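Local structure of methylglyoxal reductase (NADPH-dependent) (Candida albicans SC5314, 6KWS) at residues Ile2-Ser7 against Lys24-Ile29; Glu74-Leu79 against Asn117-Val122. The protein probably reduces methylglyoxal with NADPH as the hydride donor, as a member of the NAD(P)-dependent epimerase/dehydratase family of short-chain reductases. The protein carries 1 engineered substitution. All blocks are in the same frame, centred on the assembly; numbering follows the deposited sequence.

Interaction 1. Residues Ile2-Ser7 against Lys24-Ile29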
# COMPACT_ATOMS: atom_id res chain seq x y z
N ILE A 2 -11.53 -6.79 20.99
CA ILE A 2 -10.68 -7.68 20.20
C ILE A 2 -9.41 -6.95 19.74
O ILE A 2 -9.42 -5.74 19.46
CB ILE A 2 -11.51 -8.26 19.03
CG1 ILE A 2 -10.65 -8.98 18.01
CG2 ILE A 2 -12.35 -7.21 18.39
CD1 ILE A 2 -11.49 -9.62 16.91
N THR A 3 -8.31 -7.68 19.67
CA THR A 3 -6.96 -7.13 19.60
C THR A 3 -6.33 -7.41 18.23
O THR A 3 -6.36 -8.54 17.75
CB THR A 3 -6.07 -7.74 20.70
OG1 THR A 3 -6.50 -7.27 21.98
CG2 THR A 3 -4.59 -7.40 20.51
N VAL A 4 -5.72 -6.38 17.65
CA VAL A 4 -5.16 -6.45 16.30
C VAL A 4 -3.68 -6.08 16.35
O VAL A 4 -3.32 -5.05 16.93
CB VAL A 4 -5.90 -5.51 15.34
CG1 VAL A 4 -5.25 -5.55 13.98
CG2 VAL A 4 -7.37 -5.93 15.24
N ILE A 5 -2.84 -6.91 15.73
CA ILE A 5 -1.43 -6.59 15.55
C ILE A 5 -1.21 -5.99 14.17
O ILE A 5 -1.66 -6.56 13.16
CB ILE A 5 -0.54 -7.83 15.74
CG1 ILE A 5 -0.85 -8.53 17.06
CG2 ILE A 5 0.93 -7.41 15.69
CD1 ILE A 5 0.03 -9.74 17.32
N VAL A 6 -0.50 -4.87 14.11
CA VAL A 6 -0.21 -4.18 12.87
C VAL A 6 1.29 -3.99 12.80
O VAL A 6 1.87 -3.31 13.66
CB VAL A 6 -0.94 -2.83 12.77
CG1 VAL A 6 -0.51 -2.11 11.50
CG2 VAL A 6 -2.49 -3.02 12.82
N SER A 7 1.93 -4.58 11.80
CA SER A 7 3.36 -4.40 11.63
C SER A 7 3.66 -3.17 10.80
O SER A 7 2.89 -2.80 9.90
CB SER A 7 3.98 -5.62 10.95
OG SER A 7 3.46 -5.76 9.65
N LYS A 24 -12.72 2.29 15.77
CA LYS A 24 -13.66 1.20 15.95
C LYS A 24 -13.41 0.44 17.25
O LYS A 24 -13.83 -0.71 17.39
CB LYS A 24 -13.61 0.25 14.74
CG LYS A 24 -14.29 0.81 13.48
CD LYS A 24 -13.86 0.10 12.19
CE LYS A 24 -15.07 -0.35 11.39
NZ LYS A 24 -14.92 -0.19 9.91
N ASN A 25 -12.72 1.07 18.20
CA ASN A 25 -12.49 0.52 19.53
C ASN A 25 -11.85 -0.87 19.50
O ASN A 25 -12.16 -1.72 20.34
CB ASN A 25 -13.79 0.52 20.35
CG ASN A 25 -14.48 1.89 20.37
OD1 ASN A 25 -13.85 2.93 20.63
ND2 ASN A 25 -15.78 1.90 20.08
N TYR A 26 -10.95 -1.12 18.55
CA TYR A 26 -10.07 -2.27 18.67
C TYR A 26 -8.89 -1.94 19.57
O TYR A 26 -8.51 -0.77 19.74
CB TYR A 26 -9.54 -2.71 17.31
CG TYR A 26 -10.58 -3.31 16.40
CD1 TYR A 26 -10.90 -4.67 16.47
CD2 TYR A 26 -11.23 -2.52 15.44
CE1 TYR A 26 -11.83 -5.22 15.62
CE2 TYR A 26 -12.16 -3.06 14.59
CZ TYR A 26 -12.46 -4.41 14.68
OH TYR A 26 -13.40 -4.96 13.84
N GLN A 27 -8.30 -2.97 20.16
CA GLN A 27 -7.03 -2.79 20.84
C GLN A 27 -5.93 -3.07 19.82
O GLN A 27 -5.88 -4.15 19.22
CB GLN A 27 -6.92 -3.69 22.07
CG GLN A 27 -7.66 -3.10 23.28
CD GLN A 27 -7.08 -3.55 24.61
OE1 GLN A 27 -7.56 -4.52 25.22
NE2 GLN A 27 -6.04 -2.84 25.08
N VAL A 28 -5.08 -2.08 19.59
CA VAL A 28 -4.07 -2.14 18.54
C VAL A 28 -2.70 -2.31 19.18
O VAL A 28 -2.34 -1.59 20.11
CB VAL A 28 -4.12 -0.90 17.65
CG1 VAL A 28 -3.18 -1.07 16.46
CG2 VAL A 28 -5.54 -0.68 17.18
N ILE A 29 -1.95 -3.27 18.67
CA ILE A 29 -0.54 -3.42 19.00
C ILE A 29 0.22 -3.22 17.70
O ILE A 29 0.17 -4.07 16.80
CB ILE A 29 -0.23 -4.79 19.60
CG1 ILE A 29 -1.11 -5.05 20.82
CG2 ILE A 29 1.26 -4.89 19.94
CD1 ILE A 29 -1.14 -6.51 21.21
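Ile2 and Tyr26 meet where the two segments come together: CG2 of Ile2 approaches the Tyr26 ring obliquely at CD1 and CE1, 3.5 Å from CE1, and the two side chains run side by side in the same direction. The carbonyl O of Ile2 sits in the ring plane at the edge of Tyr26 while it accepts the N-H of Gln27, 3.1 Å from Gln27 N. From there the strands run parallel and the backbone does most of the joining. Both backbone polar atoms of Val4 are used by the same neighbouring strand, its N giving to Gln27 O at 2.7 Å and its O accepting from Ile29 N at 2.8 Å, the latter bond almost straight (173°). This is the parallel pattern, in which one residue bonds to the two that flank its partner, Val28. Val6 N to Ile29 O completes the series.

The packing is close on the inner stretch. On the face carrying Thr3 and Ile29, Thr3 CG2, anti to its backbone N, reaches Ile29 CD1 at 3.6 Å, and Ile29 also touches Ser52 and Glu54 of strand 51-55. On the other face Val4 CG2 lies 3.9 Å from Tyr26 CD1, with Leu21 of helix 12-23 lying against both residues. Val6 CG2 and Val28 CG1 are a looser pair at 4.2 Å. The exposed side is at the beginning, with Ile2 and Gln27: only the root of the Gln27 side chain takes part, CB lying 3.6 Å from Thr3 OG1, and the chain then extends away from strand 3-7.

Strand 3-7, helix 12-23 and strand 27-32 form the beta-alpha-beta unit that opens a Rossmann fold, and Thr10, Phe12 and Ile13, just beyond the first strand, bind NADPH.

Interaction 2. Residues Glu74-Leu79 against Asn117-Val122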
# COMPACT_ATOMS: atom_id res chain seq x y z
N GLU A 74 -3.66 -13.07 22.92
CA GLU A 74 -5.06 -12.69 22.73
C GLU A 74 -5.32 -12.03 21.38
O GLU A 74 -6.47 -11.66 21.09
CB GLU A 74 -5.53 -11.78 23.88
CG GLU A 74 -4.94 -10.34 23.98
CD GLU A 74 -3.42 -10.28 24.16
OE1 GLU A 74 -2.84 -9.18 23.93
OE2 GLU A 74 -2.80 -11.30 24.54
N ALA A 75 -4.28 -11.85 20.56
CA ALA A 75 -4.45 -11.26 19.24
C ALA A 75 -5.20 -12.22 18.32
O ALA A 75 -4.83 -13.39 18.18
CB ALA A 75 -3.09 -10.91 18.65
N LYS A 76 -6.26 -11.72 17.68
CA LYS A 76 -7.05 -12.49 16.73
C LYS A 76 -6.71 -12.18 15.28
O LYS A 76 -6.96 -13.02 14.41
CB LYS A 76 -8.54 -12.24 16.96
CG LYS A 76 -8.99 -12.57 18.37
CD LYS A 76 -9.86 -13.82 18.38
CE LYS A 76 -10.12 -14.34 19.79
NZ LYS A 76 -11.53 -14.12 20.21
N VAL A 77 -6.18 -10.99 15.00
CA VAL A 77 -5.93 -10.53 13.64
C VAL A 77 -4.49 -10.07 13.55
O VAL A 77 -3.98 -9.40 14.46
CB VAL A 77 -6.87 -9.37 13.25
CG1 VAL A 77 -6.49 -8.84 11.90
CG2 VAL A 77 -8.31 -9.83 13.24
N PHE A 78 -3.82 -10.43 12.46
CA PHE A 78 -2.49 -9.91 12.17
C PHE A 78 -2.53 -9.19 10.82
O PHE A 78 -2.63 -9.83 9.77
CB PHE A 78 -1.46 -11.04 12.16
CG PHE A 78 -0.02 -10.56 12.06
CD1 PHE A 78 0.50 -10.10 10.85
CD2 PHE A 78 0.82 -10.60 13.16
CE1 PHE A 78 1.81 -9.69 10.76
CE2 PHE A 78 2.14 -10.19 13.07
CZ PHE A 78 2.64 -9.74 11.87
N LEU A 79 -2.44 -7.86 10.86
CA LEU A 79 -2.35 -7.03 9.66
C LEU A 79 -0.87 -6.78 9.35
O LEU A 79 -0.19 -6.06 10.09
CB LEU A 79 -3.07 -5.70 9.86
CG LEU A 79 -4.54 -5.77 10.23
CD1 LEU A 79 -5.09 -4.38 10.35
CD2 LEU A 79 -5.27 -6.54 9.19
N ASN A 117 -3.94 -17.87 18.60
CA ASN A 117 -5.28 -17.34 18.45
C ASN A 117 -5.48 -16.53 17.18
O ASN A 117 -6.58 -16.01 16.97
CB ASN A 117 -5.65 -16.49 19.65
CG ASN A 117 -6.05 -17.32 20.82
OD1 ASN A 117 -5.20 -17.77 21.59
ND2 ASN A 117 -7.36 -17.55 20.97
N ILE A 118 -4.44 -16.38 16.35
CA ILE A 118 -4.53 -15.59 15.13
C ILE A 118 -5.45 -16.32 14.16
O ILE A 118 -5.12 -17.42 13.69
CB ILE A 118 -3.16 -15.33 14.51
CG1 ILE A 118 -2.32 -14.37 15.37
CG2 ILE A 118 -3.32 -14.77 13.12
CD1 ILE A 118 -2.95 -13.00 15.54
N GLU A 119 -6.60 -15.72 13.85
CA GLU A 119 -7.58 -16.32 12.97
C GLU A 119 -7.65 -15.68 11.59
O GLU A 119 -8.11 -16.33 10.64
CB GLU A 119 -8.96 -16.26 13.61
CG GLU A 119 -9.04 -17.05 14.90
CD GLU A 119 -9.93 -16.39 15.97
OE1 GLU A 119 -10.90 -15.67 15.60
OE2 GLU A 119 -9.65 -16.59 17.17
N LYS A 120 -7.20 -14.43 11.46
CA LYS A 120 -7.23 -13.74 10.18
C LYS A 120 -5.90 -13.03 9.99
O LYS A 120 -5.34 -12.49 10.94
CB LYS A 120 -8.43 -12.77 10.10
CG LYS A 120 -9.72 -13.48 9.67
CD LYS A 120 -10.95 -12.70 10.08
CE LYS A 120 -12.24 -13.48 9.86
NZ LYS A 120 -12.77 -13.21 8.50
N VAL A 121 -5.39 -13.08 8.77
CA VAL A 121 -4.14 -12.44 8.41
C VAL A 121 -4.38 -11.63 7.15
O VAL A 121 -4.91 -12.16 6.16
CB VAL A 121 -3.02 -13.48 8.19
CG1 VAL A 121 -1.77 -12.82 7.67
CG2 VAL A 121 -2.74 -14.21 9.50
N VAL A 122 -4.00 -10.36 7.17
CA VAL A 122 -4.09 -9.51 5.98
C VAL A 122 -2.70 -8.99 5.62
O VAL A 122 -1.99 -8.44 6.47
CB VAL A 122 -5.07 -8.35 6.19
CG1 VAL A 122 -5.26 -7.57 4.89
CG2 VAL A 122 -6.40 -8.88 6.73
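With CG1 anti to the carbonyl carbon (chi1 -70°) and CD1 turned by a chi2 of -61°, Ile118 sends its CD1 back to Ala75, where it lies 3.7 Å from CB and also borders the carbonyl O. The same methyl is within looser range of Phe78 CB, at 4.2 Å. The Phe78 ring itself leads away from strand 120-122 and meets Phe65 edge-to-face. At the start of the contact, the bent chains of Lys76 and Glu119 lie alongside each other, pointing the same way. Here the carboxylate is beside the lysine's methylene chain, while Lys76 NZ is 4.3 Å from Glu119 OE2, beyond salt-bridge range.

Lys76 O accepts from Glu119 N at 2.8 Å and from Lys120 N at a longer 3.3 Å, where segment 117-122 enters the sheet. Beyond this shared acceptor the pairing becomes regular and parallel, joining neighbouring central strands of the Rossmann sheet: Phe78 N gives to Lys120 O, and Phe78 O accepts from Val122 N, both at 3.0 Å. Leu79 and Val122 sit side by side on the face covered by helix 240-252, with CD2 of the leucine 3.5 Å from CB of the valine. Phe251 touches Leu79 there, while His247 and Ala250 lie against Val122. Leu81, two residues beyond Leu79, binds NADPH.

From the N terminus, strand 3-7 is followed by helix 12-23, and interaction 1 closes this first short loop when 24-29 returns beside 2-7. The chain then passes through strand 51-55 at the sheet edge and comes back across to 74-79, which lies on the other side of strand 3-7. Interaction 2 closes the next, longer loop, over helix 92-114, when 117-122 arrives. The two loops are in series and neither nests nor crosses. Strands 3-7 and 75-80 join them: probable hydrogen bonds link Ile5 to Val77 and Leu79, so the contacts build one continuous run of four parallel strands, 27-32, 3-7, 75-80 and 120-124.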